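Local coordinates for ATP-dependent DNA helicase PIF1 (Candida albicans, PDB 7OTJ) that couples ATP hydrolysis to 5'-3' translocation along single-stranded DNA, unwinding duplexes as a helicase of the PIF1 subfamily, at a contact of chain A with DNA. Residues are numbered along the deposited sequence; one frame, centred on the assembly and turned at random.

A contact of chain A with DNA. Residues 55-57, 151, 453-454. With nucleotides of chain B.
Gly57 meets the phosphate of DT4 through its backbone amide, and Val151 lies against the base of DT3; together they line part of the single-stranded DNA path in the helicase-domain fragment of this PIF1-family enzyme, where both thymidines are unpaired. The polar evidence is a backbone hydrogen bond: Gly57 N donates to OP1 of the DT4 phosphate at 2.8 Å, nearly straight at 166°. Gly57 opens helix 57-61, so the phosphate sits at a helix N-terminus, whose dipole would probably add to its attraction. Beside this bond the side chain of Thr56 makes looser contact, its methyl CG2 lying 3.8 Å from DT3 O3', the bridging oxygen between the two nucleotides.

The apolar evidence centres on Val151. With CG1 anti to the backbone N (chi1 174°), one methyl is set over the face of the thymine of DT3, 3.7 Å from CG1 to the ring centroid, a CH-pi contact. The other branch, CG2, reaches the sugar, 3.5 Å from the ring oxygen O4', so the valine straddles the base-sugar junction. Methyl packing on the ring face does not itself read the base's hydrogen-bonding groups, consistent with little sequence preference here.

On the backbone side, helix 452-455 contributes aliphatic carbons. His453 uses CB rather than its imidazole, 3.7 Å from DT3 C5'. Lys454 touches the DT3 phosphate with its chain, CG lying 3.5 Å from OP1; a bend at chi3 (52°) carries NZ beyond, 5.7 Å from DT3 OP1.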
loop_
_atom_site.group_PDB
_atom_site.type_symbol
_atom_site.label_atom_id
_atom_site.label_comp_id
_atom_site.label_asym_id
_atom_site.label_seq_id
_atom_site.Cartn_x
_atom_site.Cartn_y
_atom_site.Cartn_z
ATOM N N SER A 55 0.826 -2.959 -5.763
ATOM C CA SER A 55 0.651 -1.739 -6.544
ATOM C C SER A 55 0.954 -0.485 -5.731
ATOM O O SER A 55 1.343 0.537 -6.306
ATOM C CB SER A 55 -0.768 -1.667 -7.096
ATOM O OG SER A 55 -1.713 -1.796 -6.048
ATOM N N THR A 56 0.729 -0.512 -4.418
ATOM C CA THR A 56 1.014 0.634 -3.567
ATOM C C THR A 56 2.015 0.254 -2.482
ATOM O O THR A 56 2.204 -0.924 -2.161
ATOM C CB THR A 56 -0.264 1.179 -2.916
ATOM O OG1 THR A 56 -0.829 0.176 -2.062
ATOM C CG2 THR A 56 -1.278 1.559 -3.970
ATOM N N GLY A 57 2.624 1.279 -1.879
ATOM C CA GLY A 57 3.644 1.028 -0.874
ATOM C C GLY A 57 3.091 0.336 0.355
ATOM O O GLY A 57 3.679 -0.627 0.856
ATOM N N VAL A 151 -4.627 4.399 -11.329
ATOM C CA VAL A 151 -4.777 5.845 -11.211
ATOM C C VAL A 151 -4.467 6.499 -12.552
ATOM O O VAL A 151 -3.419 6.243 -13.157
ATOM C CB VAL A 151 -3.880 6.396 -10.092
ATOM C CG1 VAL A 151 -3.925 7.920 -10.083
ATOM C CG2 VAL A 151 -4.325 5.839 -8.739
ATOM N N HIS A 453 -7.350 5.117 -1.110
ATOM C CA HIS A 453 -6.414 4.413 -1.981
ATOM C C HIS A 453 -5.388 3.636 -1.168
ATOM O O HIS A 453 -5.203 2.431 -1.371
ATOM C CB HIS A 453 -5.720 5.406 -2.915
ATOM C CG HIS A 453 -6.432 5.611 -4.215
ATOM N ND1 HIS A 453 -7.548 6.413 -4.337
ATOM C CD2 HIS A 453 -6.188 5.111 -5.449
ATOM C CE1 HIS A 453 -7.959 6.399 -5.592
ATOM N NE2 HIS A 453 -7.152 5.616 -6.287
ATOM N N LYS A 454 -4.767 4.294 -0.188
ATOM C CA LYS A 454 -3.739 3.645 0.611
ATOM C C LYS A 454 -4.323 2.693 1.644
ATOM O O LYS A 454 -3.587 1.862 2.185
ATOM C CB LYS A 454 -2.859 4.698 1.301
ATOM C CG LYS A 454 -1.928 5.463 0.349
ATOM C CD LYS A 454 -1.081 6.522 1.066
ATOM C CE LYS A 454 -0.337 5.940 2.268
ATOM N NZ LYS A 454 0.378 6.966 3.092
ATOM P P DT B 3 -2.815 8.864 -2.792
ATOM O OP1 DT B 3 -2.868 8.393 -1.386
ATOM O OP2 DT B 3 -2.347 10.238 -3.095
ATOM O "O5'" DT B 3 -1.932 7.842 -3.659
ATOM C "C5'" DT B 3 -2.259 6.459 -3.662
ATOM C "C4'" DT B 3 -1.583 5.711 -4.808
ATOM O "O4'" DT B 3 -2.079 6.198 -6.071
ATOM C "C3'" DT B 3 -0.077 5.858 -4.886
ATOM O "O3'" DT B 3 0.540 4.867 -4.084
ATOM C "C2'" DT B 3 0.212 5.623 -6.372
ATOM C "C1'" DT B 3 -1.058 6.129 -7.053
ATOM N N1 DT B 3 -0.921 7.475 -7.668
ATOM C C2 DT B 3 -0.568 7.579 -8.991
ATOM O O2 DT B 3 -0.337 6.614 -9.694
ATOM N N3 DT B 3 -0.490 8.865 -9.463
ATOM C C4 DT B 3 -0.736 10.034 -8.751
ATOM O O4 DT B 3 -0.639 11.151 -9.256
ATOM C C5 DT B 3 -1.107 9.848 -7.370
ATOM C C7 DT B 3 -1.396 11.036 -6.494
ATOM C C6 DT B 3 -1.186 8.593 -6.904
ATOM P P DT B 4 2.036 5.093 -3.546
ATOM O OP1 DT B 4 2.380 3.981 -2.627
ATOM O OP2 DT B 4 2.119 6.499 -3.096
ATOM O "O5'" DT B 4 2.946 4.903 -4.849
ATOM C "C5'" DT B 4 3.064 3.614 -5.423
ATOM C "C4'" DT B 4 3.778 3.664 -6.760
ATOM O "O4'" DT B 4 2.952 4.329 -7.738
ATOM C "C3'" DT B 4 5.078 4.439 -6.762
ATOM O "O3'" DT B 4 6.114 3.605 -6.307
ATOM C "C2'" DT B 4 5.236 4.780 -8.243
ATOM C "C1'" DT B 4 3.783 4.978 -8.689
ATOM N N1 DT B 4 3.370 6.424 -8.801
ATOM C C2 DT B 4 3.126 6.947 -10.045
ATOM O O2 DT B 4 3.222 6.298 -11.068
ATOM N N3 DT B 4 2.761 8.265 -10.056
ATOM C C4 DT B 4 2.618 9.102 -8.968
ATOM O O4 DT B 4 2.288 10.274 -9.086
ATOM C C5 DT B 4 2.887 8.501 -7.686
ATOM C C7 DT B 4 2.759 9.318 -6.434
ATOM C C6 DT B 4 3.246 7.202 -7.660
#